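Ribokinase (Staphylococcus aureus, PDB 3RY7) catalyses the magnesium-dependent transfer of phosphate from ATP to O-5 of D-ribose, giving D-ribose 5-phosphate, and is activated by monovalent cations. Local coordinates at residues Ala134-Ile145 with Val160-Ala171; Thr2-Thr11 with Thr50-Thr61. All coordinates share one frame; numbering follows the deposited sequence.

Interaction 1. Residues Ala134-Ile145 with Val160-Ala171; sequences ADFVVAQLEVPI and VTTVLNPAPAKA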
loop_
_atom_site.group_PDB
_atom_site.type_symbol
_atom_site.label_atom_id
_atom_site.label_comp_id
_atom_site.label_asym_id
_atom_site.label_seq_id
_atom_site.Cartn_x
_atom_site.Cartn_y
_atom_site.Cartn_z
ATOM N N ALA A 134 -1.441 19.331 28.809
ATOM C CA ALA A 134 -2.191 18.815 27.666
ATOM C C ALA A 134 -3.630 19.347 27.606
ATOM O O ALA A 134 -4.205 19.727 28.626
ATOM C CB ALA A 134 -2.209 17.288 27.693
ATOM N N ASP A 135 -4.201 19.354 26.403
ATOM C CA ASP A 135 -5.638 19.544 26.220
ATOM C C ASP A 135 -6.412 18.232 26.398
ATOM O O ASP A 135 -7.517 18.211 26.959
ATOM C CB ASP A 135 -5.911 20.126 24.835
ATOM C CG ASP A 135 -5.281 21.497 24.659
ATOM O OD1 ASP A 135 -5.481 22.344 25.566
ATOM O OD2 ASP A 135 -4.580 21.718 23.635
ATOM N N PHE A 136 -5.829 17.139 25.905
ATOM C CA PHE A 136 -6.431 15.813 26.035
ATOM C C PHE A 136 -5.379 14.788 26.393
ATOM O O PHE A 136 -4.234 14.864 25.939
ATOM C CB PHE A 136 -7.085 15.355 24.722
ATOM C CG PHE A 136 -8.168 16.278 24.212
ATOM C CD1 PHE A 136 -9.505 16.016 24.481
ATOM C CD2 PHE A 136 -7.848 17.390 23.445
ATOM C CE1 PHE A 136 -10.498 16.855 24.005
ATOM C CE2 PHE A 136 -8.840 18.231 22.969
ATOM C CZ PHE A 136 -10.161 17.970 23.249
ATOM N N VAL A 137 -5.780 13.812 27.193
ATOM C CA VAL A 137 -4.993 12.610 27.349
ATOM C C VAL A 137 -5.851 11.422 26.912
ATOM O O VAL A 137 -7.020 11.319 27.292
ATOM C CB VAL A 137 -4.463 12.456 28.810
ATOM C CG1 VAL A 137 -5.539 12.806 29.797
ATOM C CG2 VAL A 137 -3.968 11.048 29.049
ATOM N N VAL A 138 -5.277 10.544 26.089
ATOM C CA VAL A 138 -6.012 9.404 25.535
ATOM C C VAL A 138 -5.361 8.103 25.961
ATOM O O VAL A 138 -4.158 7.941 25.794
ATOM C CB VAL A 138 -6.019 9.441 23.984
ATOM C CG1 VAL A 138 -6.943 8.356 23.413
ATOM C CG2 VAL A 138 -6.414 10.818 23.478
ATOM N N ALA A 139 -6.152 7.172 26.477
ATOM C CA ALA A 139 -5.630 5.878 26.880
ATOM C C ALA A 139 -6.419 4.752 26.225
ATOM O O ALA A 139 -7.550 4.960 25.811
ATOM C CB ALA A 139 -5.685 5.725 28.392
ATOM N N GLN A 140 -5.822 3.579 26.156
ATOM C CA GLN A 140 -6.483 2.347 25.787
ATOM C C GLN A 140 -6.171 1.276 26.799
ATOM O O GLN A 140 -5.385 1.474 27.675
ATOM C CB GLN A 140 -6.069 1.871 24.394
ATOM C CG GLN A 140 -5.839 2.940 23.421
ATOM C CD GLN A 140 -4.541 3.598 23.611
ATOM O OE1 GLN A 140 -3.603 3.002 24.026
ATOM N NE2 GLN A 140 -4.502 4.845 23.345
ATOM N N LEU A 141 -6.788 0.132 26.657
ATOM C CA LEU A 141 -6.635 -0.901 27.672
ATOM C C LEU A 141 -5.527 -1.937 27.383
ATOM O O LEU A 141 -5.581 -3.039 27.908
ATOM C CB LEU A 141 -7.976 -1.596 27.926
ATOM C CG LEU A 141 -9.125 -0.690 28.391
ATOM C CD1 LEU A 141 -10.417 -1.466 28.604
ATOM C CD2 LEU A 141 -8.724 0.008 29.685
ATOM N N GLU A 142 -4.546 -1.593 26.548
ATOM C CA GLU A 142 -3.359 -2.457 26.379
ATOM C C GLU A 142 -2.266 -2.066 27.386
ATOM O O GLU A 142 -1.107 -2.480 27.282
ATOM C CB GLU A 142 -2.849 -2.427 24.933
ATOM C CG GLU A 142 -3.890 -3.008 23.956
ATOM C CD GLU A 142 -3.364 -3.227 22.537
ATOM O OE1 GLU A 142 -2.458 -2.485 22.091
ATOM O OE2 GLU A 142 -3.881 -4.145 21.870
ATOM N N VAL A 143 -2.680 -1.286 28.381
ATOM C CA VAL A 143 -1.824 -0.837 29.465
ATOM C C VAL A 143 -2.660 -1.023 30.758
ATOM O O VAL A 143 -3.893 -1.138 30.684
ATOM C CB VAL A 143 -1.402 0.628 29.166
ATOM C CG1 VAL A 143 -1.759 1.554 30.279
ATOM C CG2 VAL A 143 0.067 0.732 28.750
ATOM N N PRO A 144 -2.009 -1.114 31.937
ATOM C CA PRO A 144 -2.827 -1.537 33.082
ATOM C C PRO A 144 -3.754 -0.432 33.600
ATOM O O PRO A 144 -3.433 0.753 33.562
ATOM C CB PRO A 144 -1.787 -1.916 34.153
ATOM C CG PRO A 144 -0.484 -2.069 33.398
ATOM C CD PRO A 144 -0.571 -1.095 32.257
ATOM N N ILE A 145 -4.919 -0.848 34.057
ATOM C CA ILE A 145 -5.913 0.073 34.598
ATOM C C ILE A 145 -5.380 1.034 35.687
ATOM O O ILE A 145 -5.644 2.233 35.616
ATOM C CB ILE A 145 -7.176 -0.699 35.042
ATOM C CG1 ILE A 145 -7.993 -1.077 33.796
ATOM C CG2 ILE A 145 -8.018 0.124 36.046
ATOM C CD1 ILE A 145 -9.003 -2.172 34.033
ATOM N N VAL A 160 -7.715 18.893 32.534
ATOM C CA VAL A 160 -7.379 18.267 31.253
ATOM C C VAL A 160 -8.420 17.194 30.896
ATOM O O VAL A 160 -8.749 16.338 31.725
ATOM C CB VAL A 160 -5.959 17.670 31.282
ATOM C CG1 VAL A 160 -5.643 16.927 29.975
ATOM C CG2 VAL A 160 -4.934 18.776 31.552
ATOM N N THR A 161 -8.959 17.262 29.675
ATOM C CA THR A 161 -10.000 16.328 29.216
ATOM C C THR A 161 -9.493 14.888 29.059
ATOM O O THR A 161 -8.496 14.643 28.385
ATOM C CB THR A 161 -10.587 16.794 27.869
ATOM O OG1 THR A 161 -11.061 18.132 28.018
ATOM C CG2 THR A 161 -11.739 15.886 27.432
ATOM N N THR A 162 -10.171 13.935 29.690
ATOM C CA THR A 162 -9.762 12.545 29.570
ATOM C C THR A 162 -10.581 11.765 28.543
ATOM O O THR A 162 -11.802 11.887 28.485
ATOM C CB THR A 162 -9.838 11.810 30.901
ATOM O OG1 THR A 162 -11.191 11.820 31.375
ATOM C CG2 THR A 162 -8.920 12.463 31.924
ATOM N N VAL A 163 -9.904 10.955 27.735
ATOM C CA VAL A 163 -10.600 10.120 26.774
ATOM C C VAL A 163 -10.115 8.675 26.781
ATOM O O VAL A 163 -8.928 8.387 26.607
ATOM C CB VAL A 163 -10.664 10.770 25.345
ATOM C CG1 VAL A 163 -9.802 12.023 25.252
ATOM C CG2 VAL A 163 -10.346 9.768 24.273
ATOM N N LEU A 164 -11.043 7.762 27.038
ATOM C CA LEU A 164 -10.719 6.349 27.117
ATOM C C LEU A 164 -11.331 5.585 25.948
ATOM O O LEU A 164 -12.546 5.616 25.733
ATOM C CB LEU A 164 -11.206 5.727 28.423
ATOM C CG LEU A 164 -10.991 4.206 28.519
ATOM C CD1 LEU A 164 -9.522 3.883 28.597
ATOM C CD2 LEU A 164 -11.729 3.594 29.699
ATOM N N ASN A 165 -10.465 4.912 25.196
ATOM C CA ASN A 165 -10.871 3.912 24.213
ATOM C C ASN A 165 -10.788 2.550 24.885
ATOM O O ASN A 165 -9.703 1.989 25.025
ATOM C CB ASN A 165 -9.961 4.013 22.987
ATOM C CG ASN A 165 -10.023 2.789 22.099
ATOM O OD1 ASN A 165 -8.988 2.250 21.718
ATOM N ND2 ASN A 165 -11.234 2.335 21.772
ATOM N N PRO A 166 -11.940 2.025 25.344
ATOM C CA PRO A 166 -11.958 0.869 26.247
ATOM C C PRO A 166 -11.764 -0.460 25.518
ATOM O O PRO A 166 -12.623 -1.346 25.613
ATOM C CB PRO A 166 -13.359 0.944 26.876
ATOM C CG PRO A 166 -14.202 1.557 25.801
ATOM C CD PRO A 166 -13.299 2.521 25.056
ATOM N N ALA A 167 -10.629 -0.582 24.831
ATOM C CA ALA A 167 -10.314 -1.701 23.939
ATOM C C ALA A 167 -8.919 -2.204 24.268
ATOM O O ALA A 167 -8.028 -1.411 24.549
ATOM C CB ALA A 167 -10.356 -1.231 22.468
ATOM N N PRO A 168 -8.735 -3.522 24.290
ATOM C CA PRO A 168 -9.792 -4.515 24.100
ATOM C C PRO A 168 -10.763 -4.522 25.288
ATOM O O PRO A 168 -10.392 -4.136 26.406
ATOM C CB PRO A 168 -9.008 -5.831 24.069
ATOM C CG PRO A 168 -7.829 -5.564 24.974
ATOM C CD PRO A 168 -7.453 -4.144 24.674
ATOM N N ALA A 169 -11.990 -4.974 25.038
ATOM C CA ALA A 169 -13.038 -4.986 26.044
ATOM C C ALA A 169 -12.591 -5.623 27.350
ATOM O O ALA A 169 -11.987 -6.693 27.367
ATOM C CB ALA A 169 -14.260 -5.704 25.509
ATOM N N LYS A 170 -12.885 -4.943 28.448
ATOM C CA LYS A 170 -12.751 -5.544 29.769
ATOM C C LYS A 170 -13.521 -4.721 30.800
ATOM O O LYS A 170 -13.882 -3.573 30.540
ATOM C CB LYS A 170 -11.277 -5.745 30.155
ATOM C CG LYS A 170 -10.400 -4.519 30.049
ATOM C CD LYS A 170 -8.948 -4.824 30.449
ATOM C CE LYS A 170 -8.146 -5.432 29.300
ATOM N NZ LYS A 170 -6.668 -5.437 29.571
ATOM N N ALA A 171 -13.813 -5.328 31.941
ATOM C CA ALA A 171 -14.569 -4.653 32.983
ATOM C C ALA A 171 -13.717 -3.547 33.607
ATOM O O ALA A 171 -12.517 -3.727 33.836
ATOM C CB ALA A 171 -15.007 -5.646 34.042
HETATM O O HOH W 1 -5.108 -6.170 27.731
HETATM O O HOH W 2 -5.965 -2.925 30.994
#
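A parallel beta-alpha-beta unit brings strand 136-140 beside strand 161-165 through helix 145-157, and Leu-141 and Lys-170 meet past the strand ends. Alternating backbone bonds run from Thr-161 N on Asp-135 O, where the donor sits above the carbonyl plane, to Asn-165 N on Ala-139 O. On the sheet face away from the connecting helix, Phe-136 lies alongside Thr-161, its CD1 3.6 Å from Thr-161 CB, and Val-138 CG1 meets Val-163 CG2 at 3.8 Å. On the helix side, Val-137 CG1 lies 4.0 Å from Thr-162 CG2. Leu-141 N bonds to Ala-167 O (2.9 Å), past an inverse gamma turn centred on Pro-166. Lys-170 slides past Leu-141 in the opposite direction, packing tightly with CG 3.4 Å from Leu-141 CD1. A bend at chi3 (83°) turns the otherwise extended chain aside, and Lys-170 NZ reaches Leu-141 O in the carbonyl plane at 3.1 Å; a water that accepts from NZ donates to Val-143 O. Glu-142, a probable substrate-binding residue, packs its CG on Pro-168 CD, while its carboxylate bonds to Ser-10, Lys-42 N and a glycerol. Loops at the C-terminal ends of parallel strands, as here, contribute to the sugar site of PfkB-type kinases.

Interaction 2. Residues Thr2-Thr11 with Thr50-Thr61; sequences TNKVVILGST and TARMQADTTFIT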
loop_
_atom_site.group_PDB
_atom_site.type_symbol
_atom_site.label_atom_id
_atom_site.label_comp_id
_atom_site.label_asym_id
_atom_site.label_seq_id
_atom_site.Cartn_x
_atom_site.Cartn_y
_atom_site.Cartn_z
ATOM N N THR A 2 -4.328 23.797 16.860
ATOM C CA THR A 2 -3.668 22.526 17.193
ATOM C C THR A 2 -3.760 22.138 18.674
ATOM O O THR A 2 -3.291 22.862 19.548
ATOM C CB THR A 2 -2.172 22.525 16.794
ATOM O OG1 THR A 2 -1.463 23.507 17.565
ATOM C CG2 THR A 2 -2.016 22.819 15.308
ATOM N N ASN A 3 -4.345 20.971 18.933
ATOM C CA ASN A 3 -4.447 20.421 20.281
ATOM C C ASN A 3 -3.115 19.887 20.819
ATOM O O ASN A 3 -2.295 19.376 20.063
ATOM C CB ASN A 3 -5.473 19.284 20.301
ATOM C CG ASN A 3 -6.882 19.769 20.067
ATOM O OD1 ASN A 3 -7.192 20.938 20.288
ATOM N ND2 ASN A 3 -7.751 18.870 19.615
ATOM N N LYS A 4 -2.908 20.012 22.124
ATOM C CA LYS A 4 -1.843 19.288 22.806
ATOM C C LYS A 4 -2.418 17.964 23.286
ATOM O O LYS A 4 -3.374 17.929 24.071
ATOM C CB LYS A 4 -1.286 20.082 23.988
ATOM C CG LYS A 4 -0.269 21.149 23.590
ATOM C CD LYS A 4 0.067 22.079 24.751
ATOM C CE LYS A 4 -1.078 23.050 25.039
ATOM N NZ LYS A 4 -0.772 23.966 26.174
ATOM N N VAL A 5 -1.847 16.873 22.794
ATOM C CA VAL A 5 -2.392 15.556 23.054
ATOM C C VAL A 5 -1.317 14.665 23.683
ATOM O O VAL A 5 -0.208 14.566 23.167
ATOM C CB VAL A 5 -2.961 14.919 21.749
ATOM C CG1 VAL A 5 -3.460 13.518 21.997
ATOM C CG2 VAL A 5 -4.071 15.793 21.156
ATOM N N VAL A 6 -1.641 14.058 24.822
ATOM C CA VAL A 6 -0.801 13.016 25.398
ATOM C C VAL A 6 -1.517 11.713 25.196
ATOM O O VAL A 6 -2.693 11.589 25.536
ATOM C CB VAL A 6 -0.569 13.208 26.925
ATOM C CG1 VAL A 6 0.093 11.977 27.524
ATOM C CG2 VAL A 6 0.272 14.448 27.194
ATOM N N ILE A 7 -0.818 10.746 24.616
ATOM C CA ILE A 7 -1.331 9.384 24.529
ATOM C C ILE A 7 -0.659 8.536 25.604
ATOM O O ILE A 7 0.551 8.563 25.765
ATOM C CB ILE A 7 -1.090 8.761 23.125
ATOM C CG1 ILE A 7 -1.622 9.688 22.027
ATOM C CG2 ILE A 7 -1.733 7.407 23.015
ATOM C CD1 ILE A 7 -3.155 9.881 22.038
ATOM N N LEU A 8 -1.451 7.789 26.321
ATOM C CA LEU A 8 -0.957 6.815 27.229
ATOM C C LEU A 8 -1.350 5.469 26.729
ATOM O O LEU A 8 -2.500 5.181 26.647
ATOM C CB LEU A 8 -1.522 7.035 28.605
ATOM C CG LEU A 8 -1.008 6.082 29.662
ATOM C CD1 LEU A 8 0.372 6.379 30.043
ATOM C CD2 LEU A 8 -1.901 6.034 30.812
ATOM N N GLY A 9 -0.381 4.652 26.373
ATOM C CA GLY A 9 -0.742 3.347 25.858
ATOM C C GLY A 9 0.382 2.459 25.369
ATOM O O GLY A 9 1.558 2.663 25.688
ATOM N N SER A 10 -0.007 1.455 24.589
ATOM C CA SER A 10 0.860 0.339 24.258
ATOM C C SER A 10 1.692 0.556 22.996
ATOM O O SER A 10 1.265 1.219 22.045
ATOM C CB SER A 10 0.002 -0.904 24.062
ATOM O OG SER A 10 -0.921 -0.699 22.996
ATOM N N THR A 11 2.880 -0.025 22.998
ATOM C CA THR A 11 3.658 -0.193 21.774
ATOM C C THR A 11 3.905 -1.678 21.594
ATOM O O THR A 11 4.360 -2.352 22.529
ATOM C CB THR A 11 5.001 0.547 21.844
ATOM O OG1 THR A 11 4.762 1.956 21.927
ATOM C CG2 THR A 11 5.839 0.258 20.583
ATOM N N THR A 50 -2.611 10.863 15.757
ATOM C CA THR A 50 -2.809 12.228 16.238
ATOM C C THR A 50 -1.648 13.112 15.791
ATOM O O THR A 50 -1.850 14.270 15.421
ATOM C CB THR A 50 -2.979 12.337 17.788
ATOM O OG1 THR A 50 -1.695 12.299 18.420
ATOM C CG2 THR A 50 -3.818 11.219 18.320
ATOM N N ALA A 51 -0.436 12.562 15.812
ATOM C CA ALA A 51 0.755 13.328 15.431
ATOM C C ALA A 51 0.807 13.642 13.922
ATOM O O ALA A 51 1.240 14.716 13.513
ATOM C CB ALA A 51 2.019 12.604 15.881
ATOM N N ARG A 52 0.364 12.702 13.099
ATOM C CA ARG A 52 0.306 12.958 11.660
ATOM C C ARG A 52 -0.815 13.935 11.333
ATOM O O ARG A 52 -0.791 14.579 10.288
ATOM C CB ARG A 52 0.188 11.666 10.844
ATOM C CG ARG A 52 1.552 11.026 10.577
ATOM C CD ARG A 52 1.481 9.671 9.877
ATOM N NE ARG A 52 2.776 9.002 9.980
ATOM C CZ ARG A 52 2.977 7.699 9.794
ATOM N NH1 ARG A 52 1.963 6.897 9.460
ATOM N NH2 ARG A 52 4.202 7.198 9.938
ATOM N N MET A 53 -1.782 14.060 12.241
ATOM C CA MET A 53 -2.810 15.089 12.122
ATOM C C MET A 53 -2.299 16.419 12.656
ATOM O O MET A 53 -3.050 17.378 12.753
ATOM C CB MET A 53 -4.067 14.678 12.882
ATOM C CG MET A 53 -4.845 13.577 12.207
ATOM S SD MET A 53 -4.707 13.800 10.431
ATOM C CE MET A 53 -5.895 12.620 9.844
ATOM N N GLN A 54 -1.025 16.453 13.030
ATOM C CA GLN A 54 -0.344 17.669 13.483
ATOM C C GLN A 54 -0.760 18.205 14.868
ATOM O O GLN A 54 -0.514 19.369 15.202
ATOM C CB GLN A 54 -0.412 18.752 12.410
ATOM C CG GLN A 54 0.097 18.243 11.074
ATOM C CD GLN A 54 0.441 19.359 10.105
ATOM O OE1 GLN A 54 0.731 20.490 10.511
ATOM N NE2 GLN A 54 0.421 19.043 8.811
ATOM N N ALA A 55 -1.375 17.348 15.674
ATOM C CA ALA A 55 -1.550 17.651 17.088
ATOM C C ALA A 55 -0.168 17.632 17.742
ATOM O O ALA A 55 0.723 16.899 17.305
ATOM C CB ALA A 55 -2.486 16.639 17.742
ATOM N N ASP A 56 0.019 18.472 18.755
ATOM C CA ASP A 56 1.225 18.477 19.572
ATOM C C ASP A 56 1.223 17.197 20.400
ATOM O O ASP A 56 0.542 17.131 21.435
ATOM C CB ASP A 56 1.164 19.664 20.531
ATOM C CG ASP A 56 2.274 20.666 20.310
ATOM O OD1 ASP A 56 3.153 20.764 21.196
ATOM O OD2 ASP A 56 2.248 21.369 19.271
ATOM N N THR A 57 1.970 16.185 19.963
ATOM C CA THR A 57 1.850 14.858 20.573
ATOM C C THR A 57 3.012 14.402 21.461
ATOM O O THR A 57 4.184 14.548 21.111
ATOM C CB THR A 57 1.627 13.779 19.514
ATOM O OG1 THR A 57 0.656 14.234 18.570
ATOM C CG2 THR A 57 1.171 12.458 20.175
ATOM N N THR A 58 2.650 13.829 22.605
ATOM C CA THR A 58 3.584 13.192 23.518
ATOM C C THR A 58 3.033 11.801 23.798
ATOM O O THR A 58 1.824 11.634 23.984
ATOM C CB THR A 58 3.684 13.982 24.829
ATOM O OG1 THR A 58 4.107 15.317 24.537
ATOM C CG2 THR A 58 4.669 13.339 25.787
ATOM N N PHE A 59 3.905 10.796 23.789
ATOM C CA PHE A 59 3.479 9.403 23.945
ATOM C C PHE A 59 4.165 8.787 25.151
ATOM O O PHE A 59 5.389 8.727 25.213
ATOM C CB PHE A 59 3.805 8.600 22.679
ATOM C CG PHE A 59 3.289 7.184 22.685
ATOM C CD1 PHE A 59 2.162 6.834 23.409
ATOM C CD2 PHE A 59 3.923 6.200 21.940
ATOM C CE1 PHE A 59 1.679 5.527 23.395
ATOM C CE2 PHE A 59 3.446 4.902 21.924
ATOM C CZ PHE A 59 2.328 4.560 22.647
ATOM N N ILE A 60 3.361 8.363 26.119
ATOM C CA ILE A 60 3.850 7.680 27.297
ATOM C C ILE A 60 3.623 6.204 27.062
ATOM O O ILE A 60 2.487 5.739 26.992
ATOM C CB ILE A 60 3.101 8.107 28.568
ATOM C CG1 ILE A 60 3.214 9.616 28.807
ATOM C CG2 ILE A 60 3.644 7.381 29.759
ATOM C CD1 ILE A 60 2.311 10.108 29.953
ATOM N N THR A 61 4.709 5.460 26.905
ATOM C CA THR A 61 4.575 4.057 26.586
ATOM C C THR A 61 5.749 3.347 27.232
ATOM O O THR A 61 6.751 3.977 27.568
ATOM C CB THR A 61 4.534 3.854 25.048
ATOM O OG1 THR A 61 4.139 2.512 24.743
ATOM C CG2 THR A 61 5.885 4.156 24.430
#
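Phe-59 reaches across from strand 56-60 to the C-terminal end of strand 4-8 and the loop beyond it. Its CB leaves the sheet on the side that carries Ile-7, and CG stands anti to the backbone N (chi1 -174°), which swings the ring over toward segment 2-11. Phe-59 CD1 lies 3.3 Å from Ile-7 O, near the ring plane, and touches Ile-7 CB. Next along, Phe-59 CE1 meets Ile-7 CG2 and lies 3.7 Å from Gly-9 O. At the tip, Phe-59 CZ has Ser-10 O at the ring edge, 3.6 Å away, while Phe-59 CE2 comes within 3.2 Å of Thr-11 OG1. Thr-61 CB covers one face near the rim, and Phe-76 meets the ring at about a right angle. The two strands are parallel neighbours in the central sheet of the ribokinase fold, joined by alternating backbone bonds, among them a nearly straight one from Ile-60 N to Ile-7 O (171°). On the other face Leu-8 and Ile-60 are pressed together, CD1 of the leucine 3.4 Å from CG2 of the isoleucine. Back on the Phe-59 side, Ile-7 CD1 and Thr-50 CG2 meet tip to tip at 4.0 Å, bringing the end of helix 42-52 against the strand. Near the C-terminal end of strand 4-8, Thr-11 OG1 donates to Thr-61 OG1 (2.9 Å), which in turn donates to Gly-9 O; this relay ties down the loop beside Ser-10.

From the N terminus, strand 4-8 enters the sheet first; interaction 2 closes when segment 50-61 returns beside it, after a loop holding strands 12-18 and 36-40 and most of helix 42-52. Interaction 1 opens only later and closes a shorter loop, almost all of it helix 145-157. The two are therefore in series, neither nested nor crossed. In space they adjoin: strand 4-8 lies between 56-64 and 136-140, so the four segments supply consecutive parallel strands in the order 56-64, 4-8, 136-140, 161-165. Leu-8 N to Val-138 O is one backbone bond across the seam, and the loops after strands 4-8 and 136-140 adjoin beside the probable sugar site.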